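Local structure of terminal oxygenase component of carbazole 1,9a-dioxygenase (Sphingomonas, 3GKQ) at residues Val49-Glu54 with Val136-Gly141; Val169-Trp174 with Glu292-Tyr297; Trp174-Glu179 with Ser340-Tyr345. The protein serves as the terminal oxygenase of carbazole 1,9a-dioxygenase, a Rieske non-heme iron enzyme that probably takes electrons from a putidaredoxin-type ferredoxin to dioxygenate carbazole. One frame throughout, in Å; residues are numbered along the deposited sequence.

Interaction 1. Residues Val49-Glu54 with Val136-Gly141; sequences VQLLGE and VFLFVG
Residues 49-54 run out of the strand 47-51 into a type I' beta turn, L51 to E54, while residues 136-141 run along the strand 135-140. The turn is closed by a bond from L51 N to E54 O (3.1 Å) and one back from E54 N to L51 O (2.9 Å), the reciprocal pair of a two-residue beta hairpin, and L52 and G53 take its left-handed corners. Between hairpin and strand the backbones stay well apart: the closest CA atoms, of L52 and V140, are 8.1 Å from each other, so side chains alone bridge the gap.

V140 takes part in three of the four residue contacts. Its CG1 lies anti to the backbone N (chi1 -179°), which divides the two methyls between different partners. CG2 meets L51 CD1 tip to tip at 3.5 Å; L51 reaches it from the crowded position between its own N and carbonyl carbon (chi1 75°). The other branch of L51, CD2, crosses obliquely to L138 CD1 at 4.1 Å.

The arrangement is sheet-on-sheet packing in the Rieske part of the molecule: the hairpin belongs to the antiparallel sheet 47-51, 54-61, 64-69, and V140 and L138 to the sheet 31-35, 135-140, 129-132. L51 also touches V35 and V56, and so fills the layer between them.

V140 CG1 turns to the hairpin's corner, where L52 CD2 slides past it and E54 OE2 comes to 3.7 Å. An alanine in place of V140 would lack both methyls and would probably loosen the hold of L51 and L52 on the strand. The E54 carboxylate is itself gripped by Y127 at OE1, and at OE2 by a salt bridge to R29 and a hydrogen bond from Q378.

Interaction 2. Residues Val169-Trp174 with Glu292-Tyr297; sequences VVDANW and EGHHLY. With FE2 (Fe (II) ion), chain I.
H295 is the tight centre of this contact, and exposed V169 is at its looser end. The main chain of H295 forms the antiparallel hydrogen-bonded pair with V170: V170 N gives to H295 O at 2.8 Å, nearly along the C=O axis, and H295 N gives back to V170 O. The imidazole swings into the crowded position between N and carbonyl carbon (chi1 67°), and ND1-H runs almost straight to A172 O (2.8 Å, 175°), with A172 O in the ring plane but ND1 well above the carbonyl plane. V170 CB sits over one ring face, 3.7 Å from the centroid, as a CH-pi contact.

The bridge joins the strands 161-170 and 294-304 of the large antiparallel sheet of the catalytic domain, a Bet v 1-like fold. Beyond, D171 centres an inverse gamma turn and the N173 side chain caps a backbone N of the helix that follows; N173 ND2 reaches E292 O at 3.1 Å, and OD1 also accepts from R175 NE. A water links W174 N to H294 O.

Away from H295, V169 CG1 only grazes L296 CD2 at 4.3 Å. H294 NE2 binds an iron(II) at 2.3 Å, distinct from the iron held by H186, H190 and D334, its ND1 tied to D291. D171, an iron ligand seen in this protein, here keeps OD1 3.1 Å from the metal, too far for a bond.

Interaction 3. Residues Trp174-Glu179 with Ser340-Tyr345; sequences WRMGVE and SMEPFY
M176 carries the largest part of the contact between the helices 174-181 and 332-346, whose local axes approach to 9.6 Å and cross at 121°. From CB, which points toward the opposite helix, the chain places CG anti to its carbonyl carbon, and CG meets the carboxylate of E342 at OE1 (3.5 Å). That oxygen is held by the backbone N of N173, so the methionine packs against a carboxylate already engaged. A bend at chi2 (-55°) then carries SD across to M341, 3.7 Å from its CB, and close to the Y345 ring. This is a Met-aromatic contact, with SD 4.7 Å from the ring centroid and approaching obliquely. The turn at chi3 (97°) brings the tip, CE, to Y345 CB at 3.6 Å.

Around this plug the contact is thinner. M341 CE comes back to the backbone O of M176 at 3.9 Å, and a water accepts from R175 NH2 and donates to Y345 O, a polar link between the helices.

Y345 OH is bonded to E354 and to R75 of the second subunit; that R75 also forms a salt bridge with E179 and borders the Rieske cluster there, consistent with an electron path across the subunit interface in this family. W351 of the helix 349-353 touches M176, R175 and E179, the helix 361-373 packs on V178 and E179, and the strand 282-289 lies against V178.

In the fold
From the N terminus, interaction 1 closes first: its 81 intervening residues, strands and loops without a helix, include the residues that hold the Rieske cluster. The chain then enters the strand 161-170, where interaction 2 opens, and passes straight on through W174, which both share, into interaction 3. The far partners come in the same order, 292-297 and then 340-345, so the loops of interactions 2 and 3 cross. Their segments also touch, at N173 and E342. Interaction 1 joins two sheets of the Rieske part, about 14 Å between centres from interaction 2, while interactions 2 and 3 fasten the catalytic sheet to the helices that reach the second subunit.

Interaction 1. Residues Val49-Glu54 with Val136-Gly141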
loop_
_atom_site.group_PDB
_atom_site.type_symbol
_atom_site.label_atom_id
_atom_site.label_comp_id
_atom_site.label_asym_id
_atom_site.label_seq_id
_atom_site.Cartn_x
_atom_site.Cartn_y
_atom_site.Cartn_z
ATOM N N VAL A 49 1.660 3.958 -23.046
ATOM C CA VAL A 49 1.062 2.664 -22.738
ATOM C C VAL A 49 2.102 1.839 -21.991
ATOM O O VAL A 49 3.290 2.180 -21.975
ATOM C CB VAL A 49 0.658 1.867 -24.014
ATOM C CG1 VAL A 49 -0.431 2.605 -24.791
ATOM C CG2 VAL A 49 1.879 1.638 -24.886
ATOM N N GLN A 50 1.654 0.757 -21.368
ATOM C CA GLN A 50 2.566 -0.128 -20.658
ATOM C C GLN A 50 2.142 -1.561 -20.925
ATOM O O GLN A 50 0.973 -1.904 -20.766
ATOM C CB GLN A 50 2.541 0.138 -19.148
ATOM C CG GLN A 50 3.525 -0.734 -18.361
ATOM C CD GLN A 50 3.514 -0.443 -16.866
ATOM O OE1 GLN A 50 3.483 0.715 -16.449
ATOM N NE2 GLN A 50 3.557 -1.492 -16.057
ATOM N N LEU A 51 3.083 -2.387 -21.366
ATOM C CA LEU A 51 2.787 -3.790 -21.615
ATOM C C LEU A 51 4.002 -4.601 -21.196
ATOM O O LEU A 51 5.145 -4.193 -21.426
ATOM C CB LEU A 51 2.462 -4.050 -23.092
ATOM C CG LEU A 51 3.605 -4.059 -24.106
ATOM C CD1 LEU A 51 3.106 -4.637 -25.424
ATOM C CD2 LEU A 51 4.142 -2.654 -24.297
ATOM N N LEU A 52 3.749 -5.745 -20.570
ATOM C CA LEU A 52 4.822 -6.612 -20.097
ATOM C C LEU A 52 5.810 -5.871 -19.200
ATOM O O LEU A 52 7.007 -6.163 -19.199
ATOM C CB LEU A 52 5.550 -7.258 -21.281
ATOM C CG LEU A 52 4.804 -8.432 -21.926
ATOM C CD1 LEU A 52 3.603 -7.921 -22.721
ATOM C CD2 LEU A 52 5.746 -9.195 -22.838
ATOM N N GLY A 53 5.293 -4.909 -18.438
ATOM C CA GLY A 53 6.122 -4.139 -17.525
ATOM C C GLY A 53 6.961 -3.038 -18.156
ATOM O O GLY A 53 7.673 -2.326 -17.451
ATOM N N GLU A 54 6.883 -2.889 -19.473
ATOM C CA GLU A 54 7.661 -1.871 -20.170
ATOM C C GLU A 54 6.816 -0.652 -20.544
ATOM O O GLU A 54 5.712 -0.786 -21.070
ATOM C CB GLU A 54 8.301 -2.489 -21.422
ATOM C CG GLU A 54 9.377 -3.535 -21.089
ATOM C CD GLU A 54 9.958 -4.232 -22.320
ATOM O OE1 GLU A 54 9.993 -3.624 -23.407
ATOM O OE2 GLU A 54 10.403 -5.392 -22.190
ATOM N N VAL A 136 -3.339 -1.534 -32.869
ATOM C CA VAL A 136 -1.916 -1.254 -32.993
ATOM C C VAL A 136 -1.174 -2.326 -32.200
ATOM O O VAL A 136 -1.312 -2.410 -30.978
ATOM C CB VAL A 136 -1.558 0.147 -32.432
ATOM C CG1 VAL A 136 -2.200 0.344 -31.073
ATOM C CG2 VAL A 136 -0.045 0.289 -32.304
ATOM N N PHE A 137 -0.409 -3.158 -32.902
ATOM C CA PHE A 137 0.367 -4.221 -32.269
ATOM C C PHE A 137 1.826 -3.806 -32.112
ATOM O O PHE A 137 2.398 -3.163 -32.998
ATOM C CB PHE A 137 0.345 -5.501 -33.107
ATOM C CG PHE A 137 -0.997 -6.162 -33.193
ATOM C CD1 PHE A 137 -1.978 -5.676 -34.054
ATOM C CD2 PHE A 137 -1.269 -7.297 -32.436
ATOM C CE1 PHE A 137 -3.210 -6.315 -34.165
ATOM C CE2 PHE A 137 -2.499 -7.945 -32.536
ATOM C CZ PHE A 137 -3.473 -7.453 -33.404
ATOM N N LEU A 138 2.425 -4.179 -30.986
ATOM C CA LEU A 138 3.829 -3.885 -30.738
ATOM C C LEU A 138 4.562 -5.206 -30.553
ATOM O O LEU A 138 4.008 -6.152 -29.990
ATOM C CB LEU A 138 4.004 -3.057 -29.466
ATOM C CG LEU A 138 3.327 -1.694 -29.346
ATOM C CD1 LEU A 138 3.768 -1.046 -28.036
ATOM C CD2 LEU A 138 3.694 -0.815 -30.534
ATOM N N PHE A 139 5.795 -5.282 -31.038
ATOM C CA PHE A 139 6.583 -6.492 -30.847
ATOM C C PHE A 139 7.503 -6.218 -29.660
ATOM O O PHE A 139 8.267 -5.252 -29.669
ATOM C CB PHE A 139 7.428 -6.814 -32.081
ATOM C CG PHE A 139 8.161 -8.125 -31.980
ATOM C CD1 PHE A 139 7.488 -9.328 -32.157
ATOM C CD2 PHE A 139 9.522 -8.156 -31.676
ATOM C CE1 PHE A 139 8.150 -10.548 -32.031
ATOM C CE2 PHE A 139 10.197 -9.372 -31.548
ATOM C CZ PHE A 139 9.507 -10.572 -31.726
ATOM N N VAL A 140 7.413 -7.053 -28.631
ATOM C CA VAL A 140 8.244 -6.891 -27.448
ATOM C C VAL A 140 9.253 -8.026 -27.431
ATOM O O VAL A 140 8.898 -9.177 -27.184
ATOM C CB VAL A 140 7.409 -6.951 -26.156
ATOM C CG1 VAL A 140 8.315 -6.759 -24.939
ATOM C CG2 VAL A 140 6.323 -5.882 -26.189
ATOM N N GLY A 141 10.511 -7.698 -27.705
ATOM C CA GLY A 141 11.542 -8.718 -27.727
ATOM C C GLY A 141 12.854 -8.180 -28.258
ATOM O O GLY A 141 12.969 -6.988 -28.550
#

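Interaction 2. Residues Val169-Trp174 with Glu292-Tyr297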
loop_
_atom_site.group_PDB
_atom_site.type_symbol
_atom_site.label_atom_id
_atom_site.label_comp_id
_atom_site.label_asym_id
_atom_site.label_seq_id
_atom_site.Cartn_x
_atom_site.Cartn_y
_atom_site.Cartn_z
ATOM N N VAL A 169 -8.829 -2.394 -18.281
ATOM C CA VAL A 169 -7.759 -2.929 -17.461
ATOM C C VAL A 169 -8.417 -3.794 -16.397
ATOM O O VAL A 169 -9.406 -3.394 -15.787
ATOM C CB VAL A 169 -6.940 -1.805 -16.801
ATOM C CG1 VAL A 169 -6.314 -0.920 -17.873
ATOM C CG2 VAL A 169 -7.831 -0.977 -15.908
ATOM N N VAL A 170 -7.887 -4.995 -16.198
ATOM C CA VAL A 170 -8.430 -5.909 -15.202
ATOM C C VAL A 170 -7.417 -6.088 -14.069
ATOM O O VAL A 170 -6.218 -6.247 -14.322
ATOM C CB VAL A 170 -8.751 -7.277 -15.837
ATOM C CG1 VAL A 170 -9.230 -8.259 -14.769
ATOM C CG2 VAL A 170 -9.815 -7.102 -16.914
ATOM N N ASP A 171 -7.903 -6.063 -12.829
ATOM C CA ASP A 171 -7.036 -6.211 -11.664
ATOM C C ASP A 171 -6.638 -7.653 -11.383
ATOM O O ASP A 171 -6.938 -8.196 -10.322
ATOM C CB ASP A 171 -7.701 -5.626 -10.416
ATOM C CG ASP A 171 -7.984 -4.146 -10.546
ATOM O OD1 ASP A 171 -7.089 -3.399 -11.000
ATOM O OD2 ASP A 171 -9.103 -3.725 -10.185
ATOM N N ALA A 172 -5.962 -8.275 -12.336
ATOM C CA ALA A 172 -5.506 -9.642 -12.159
ATOM C C ALA A 172 -4.391 -9.917 -13.146
ATOM O O ALA A 172 -4.253 -9.221 -14.157
ATOM C CB ALA A 172 -6.658 -10.626 -12.386
ATOM N N ASN A 173 -3.587 -10.926 -12.834
ATOM C CA ASN A 173 -2.500 -11.334 -13.704
ATOM C C ASN A 173 -3.119 -11.798 -15.018
ATOM O O ASN A 173 -4.233 -12.338 -15.029
ATOM C CB ASN A 173 -1.715 -12.478 -13.062
ATOM C CG ASN A 173 -0.575 -12.949 -13.929
ATOM O OD1 ASN A 173 -0.699 -13.930 -14.658
ATOM N ND2 ASN A 173 0.545 -12.234 -13.868
ATOM N N TRP A 174 -2.401 -11.597 -16.120
ATOM C CA TRP A 174 -2.902 -11.974 -17.434
ATOM C C TRP A 174 -3.301 -13.445 -17.545
ATOM O O TRP A 174 -4.237 -13.782 -18.267
ATOM C CB TRP A 174 -1.864 -11.649 -18.514
ATOM C CG TRP A 174 -0.672 -12.559 -18.501
ATOM C CD1 TRP A 174 0.412 -12.489 -17.670
ATOM C CD2 TRP A 174 -0.460 -13.696 -19.345
ATOM N NE1 TRP A 174 1.286 -13.513 -17.945
ATOM C CE2 TRP A 174 0.776 -14.270 -18.967
ATOM C CE3 TRP A 174 -1.194 -14.288 -20.382
ATOM C CZ2 TRP A 174 1.294 -15.412 -19.593
ATOM C CZ3 TRP A 174 -0.677 -15.430 -21.005
ATOM C CH2 TRP A 174 0.556 -15.976 -20.604
ATOM N N GLU A 292 2.655 -7.265 -13.189
ATOM C CA GLU A 292 2.309 -8.528 -12.548
ATOM C C GLU A 292 0.875 -8.673 -12.043
ATOM O O GLU A 292 0.354 -9.780 -11.986
ATOM C CB GLU A 292 3.284 -8.827 -11.399
ATOM C CG GLU A 292 4.706 -9.139 -11.868
ATOM C CD GLU A 292 5.586 -7.902 -12.038
ATOM O OE1 GLU A 292 5.058 -6.775 -12.196
ATOM O OE2 GLU A 292 6.827 -8.068 -12.025
ATOM N N GLY A 293 0.236 -7.564 -11.683
ATOM C CA GLY A 293 -1.116 -7.655 -11.157
ATOM C C GLY A 293 -2.244 -7.154 -12.037
ATOM O O GLY A 293 -3.396 -7.133 -11.599
ATOM N N HIS A 294 -1.936 -6.751 -13.267
ATOM C CA HIS A 294 -2.970 -6.241 -14.164
ATOM C C HIS A 294 -2.771 -6.672 -15.606
ATOM O O HIS A 294 -1.644 -6.941 -16.044
ATOM C CB HIS A 294 -2.998 -4.705 -14.155
ATOM C CG HIS A 294 -2.968 -4.100 -12.788
ATOM N ND1 HIS A 294 -1.840 -4.102 -11.997
ATOM C CD2 HIS A 294 -3.931 -3.469 -12.071
ATOM C CE1 HIS A 294 -2.106 -3.497 -10.852
ATOM N NE2 HIS A 294 -3.367 -3.104 -10.874
ATOM N N HIS A 295 -3.871 -6.743 -16.342
ATOM C CA HIS A 295 -3.793 -7.057 -17.756
ATOM C C HIS A 295 -4.828 -6.247 -18.511
ATOM O O HIS A 295 -5.821 -5.782 -17.938
ATOM C CB HIS A 295 -3.956 -8.564 -18.047
ATOM C CG HIS A 295 -5.317 -9.121 -17.760
ATOM N ND1 HIS A 295 -5.699 -9.550 -16.506
ATOM C CD2 HIS A 295 -6.359 -9.396 -18.584
ATOM C CE1 HIS A 295 -6.911 -10.074 -16.569
ATOM N NE2 HIS A 295 -7.333 -9.994 -17.820
ATOM N N LEU A 296 -4.564 -6.046 -19.792
ATOM C CA LEU A 296 -5.467 -5.307 -20.654
ATOM C C LEU A 296 -6.359 -6.360 -21.312
ATOM O O LEU A 296 -5.885 -7.192 -22.082
ATOM C CB LEU A 296 -4.660 -4.543 -21.708
ATOM C CG LEU A 296 -5.324 -3.528 -22.645
ATOM C CD1 LEU A 296 -6.198 -4.251 -23.642
ATOM C CD2 LEU A 296 -6.124 -2.515 -21.830
ATOM N N TYR A 297 -7.642 -6.336 -20.974
ATOM C CA TYR A 297 -8.601 -7.278 -21.538
ATOM C C TYR A 297 -9.174 -6.641 -22.803
ATOM O O TYR A 297 -9.956 -5.696 -22.737
ATOM C CB TYR A 297 -9.698 -7.565 -20.506
ATOM C CG TYR A 297 -10.853 -8.412 -20.998
ATOM C CD1 TYR A 297 -10.637 -9.511 -21.830
ATOM C CD2 TYR A 297 -12.162 -8.135 -20.595
ATOM C CE1 TYR A 297 -11.692 -10.320 -22.248
ATOM C CE2 TYR A 297 -13.232 -8.938 -21.006
ATOM C CZ TYR A 297 -12.986 -10.030 -21.831
ATOM O OH TYR A 297 -14.027 -10.842 -22.223
HETATM FE FE FE2 I . -4.793 -2.124 -9.360
HETATM O O HOH W 1 -0.382 -9.459 -15.977
#

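Interaction 3. Residues Trp174-Glu179 with Ser340-Tyr345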
loop_
_atom_site.group_PDB
_atom_site.type_symbol
_atom_site.label_atom_id
_atom_site.label_comp_id
_atom_site.label_asym_id
_atom_site.label_seq_id
_atom_site.Cartn_x
_atom_site.Cartn_y
_atom_site.Cartn_z
ATOM N N TRP A 174 -2.401 -11.597 -16.120
ATOM C CA TRP A 174 -2.902 -11.974 -17.434
ATOM C C TRP A 174 -3.301 -13.445 -17.545
ATOM O O TRP A 174 -4.237 -13.782 -18.267
ATOM C CB TRP A 174 -1.864 -11.649 -18.514
ATOM C CG TRP A 174 -0.672 -12.559 -18.501
ATOM C CD1 TRP A 174 0.412 -12.489 -17.670
ATOM C CD2 TRP A 174 -0.460 -13.696 -19.345
ATOM N NE1 TRP A 174 1.286 -13.513 -17.945
ATOM C CE2 TRP A 174 0.776 -14.270 -18.967
ATOM C CE3 TRP A 174 -1.194 -14.288 -20.382
ATOM C CZ2 TRP A 174 1.294 -15.412 -19.593
ATOM C CZ3 TRP A 174 -0.677 -15.430 -21.005
ATOM C CH2 TRP A 174 0.556 -15.976 -20.604
ATOM N N ARG A 175 -2.603 -14.320 -16.830
ATOM C CA ARG A 175 -2.916 -15.745 -16.893
ATOM C C ARG A 175 -4.312 -16.068 -16.366
ATOM O O ARG A 175 -4.938 -17.024 -16.818
ATOM C CB ARG A 175 -1.851 -16.556 -16.145
ATOM C CG ARG A 175 -0.474 -16.486 -16.818
ATOM C CD ARG A 175 0.628 -17.080 -15.949
ATOM N NE ARG A 175 0.769 -16.364 -14.683
ATOM C CZ ARG A 175 1.594 -16.726 -13.704
ATOM N NH1 ARG A 175 2.363 -17.798 -13.839
ATOM N NH2 ARG A 175 1.638 -16.028 -12.579
ATOM N N MET A 176 -4.808 -15.274 -15.421
ATOM C CA MET A 176 -6.147 -15.508 -14.898
ATOM C C MET A 176 -7.147 -15.281 -16.028
ATOM O O MET A 176 -8.194 -15.928 -16.085
ATOM C CB MET A 176 -6.453 -14.559 -13.733
ATOM C CG MET A 176 -5.566 -14.775 -12.509
ATOM S SD MET A 176 -5.588 -16.472 -11.865
ATOM C CE MET A 176 -4.102 -17.156 -12.648
ATOM N N GLY A 177 -6.808 -14.357 -16.925
ATOM C CA GLY A 177 -7.665 -14.059 -18.056
ATOM C C GLY A 177 -7.684 -15.213 -19.040
ATOM O O GLY A 177 -8.750 -15.643 -19.481
ATOM N N VAL A 178 -6.504 -15.730 -19.378
ATOM C CA VAL A 178 -6.408 -16.843 -20.319
ATOM C C VAL A 178 -7.012 -18.106 -19.718
ATOM O O VAL A 178 -7.739 -18.832 -20.393
ATOM C CB VAL A 178 -4.940 -17.135 -20.712
ATOM C CG1 VAL A 178 -4.899 -18.057 -21.925
ATOM C CG2 VAL A 178 -4.220 -15.846 -21.022
ATOM N N GLU A 179 -6.704 -18.369 -18.450
ATOM C CA GLU A 179 -7.238 -19.541 -17.765
ATOM C C GLU A 179 -8.771 -19.482 -17.837
ATOM O O GLU A 179 -9.418 -20.439 -18.263
ATOM C CB GLU A 179 -6.788 -19.559 -16.294
ATOM C CG GLU A 179 -5.280 -19.790 -16.038
ATOM C CD GLU A 179 -4.884 -21.265 -16.035
ATOM O OE1 GLU A 179 -5.639 -22.080 -15.466
ATOM O OE2 GLU A 179 -3.812 -21.609 -16.586
ATOM N N SER A 340 -11.135 -13.289 -8.322
ATOM C CA SER A 340 -11.224 -14.214 -7.200
ATOM C C SER A 340 -10.148 -15.285 -7.253
ATOM O O SER A 340 -9.706 -15.768 -6.210
ATOM C CB SER A 340 -12.609 -14.864 -7.131
ATOM O OG SER A 340 -12.841 -15.357 -5.817
ATOM N N MET A 341 -9.727 -15.670 -8.456
ATOM C CA MET A 341 -8.666 -16.670 -8.582
ATOM C C MET A 341 -7.302 -16.032 -8.320
ATOM O O MET A 341 -6.392 -16.687 -7.819
ATOM C CB MET A 341 -8.616 -17.276 -9.989
ATOM C CG MET A 341 -9.682 -18.302 -10.305
ATOM S SD MET A 341 -9.217 -19.256 -11.755
ATOM C CE MET A 341 -9.398 -18.025 -13.035
ATOM N N GLU A 342 -7.178 -14.758 -8.679
ATOM C CA GLU A 342 -5.926 -14.006 -8.556
ATOM C C GLU A 342 -5.071 -14.294 -7.319
ATOM O O GLU A 342 -3.952 -14.790 -7.448
ATOM C CB GLU A 342 -6.213 -12.498 -8.686
ATOM C CG GLU A 342 -5.019 -11.554 -8.427
ATOM C CD GLU A 342 -3.847 -11.745 -9.391
ATOM O OE1 GLU A 342 -4.005 -12.413 -10.439
ATOM O OE2 GLU A 342 -2.760 -11.201 -9.104
ATOM N N PRO A 343 -5.586 -14.020 -6.107
ATOM C CA PRO A 343 -4.757 -14.290 -4.925
ATOM C C PRO A 343 -4.294 -15.735 -4.743
ATOM O O PRO A 343 -3.213 -15.979 -4.208
ATOM C CB PRO A 343 -5.628 -13.796 -3.765
ATOM C CG PRO A 343 -7.034 -13.956 -4.291
ATOM C CD PRO A 343 -6.914 -13.503 -5.721
ATOM N N PHE A 344 -5.099 -16.691 -5.192
ATOM C CA PHE A 344 -4.745 -18.098 -5.058
ATOM C C PHE A 344 -3.520 -18.436 -5.903
ATOM O O PHE A 344 -2.704 -19.271 -5.516
ATOM C CB PHE A 344 -5.926 -18.976 -5.488
ATOM C CG PHE A 344 -5.752 -20.444 -5.180
ATOM C CD1 PHE A 344 -5.518 -20.876 -3.878
ATOM C CD2 PHE A 344 -5.900 -21.400 -6.185
ATOM C CE1 PHE A 344 -5.438 -22.242 -3.577
ATOM C CE2 PHE A 344 -5.822 -22.765 -5.899
ATOM C CZ PHE A 344 -5.595 -23.189 -4.597
ATOM N N TYR A 345 -3.388 -17.776 -7.050
ATOM C CA TYR A 345 -2.269 -18.033 -7.954
ATOM C C TYR A 345 -1.143 -16.994 -7.913
ATOM O O TYR A 345 -0.049 -17.258 -8.399
ATOM C CB TYR A 345 -2.784 -18.155 -9.397
ATOM C CG TYR A 345 -3.635 -19.384 -9.639
ATOM C CD1 TYR A 345 -3.046 -20.611 -9.934
ATOM C CD2 TYR A 345 -5.024 -19.333 -9.517
ATOM C CE1 TYR A 345 -3.812 -21.761 -10.098
ATOM C CE2 TYR A 345 -5.808 -20.485 -9.680
ATOM C CZ TYR A 345 -5.191 -21.691 -9.968
ATOM O OH TYR A 345 -5.937 -22.837 -10.114
HETATM O O HOH W 2 2.060 -17.479 -10.076
#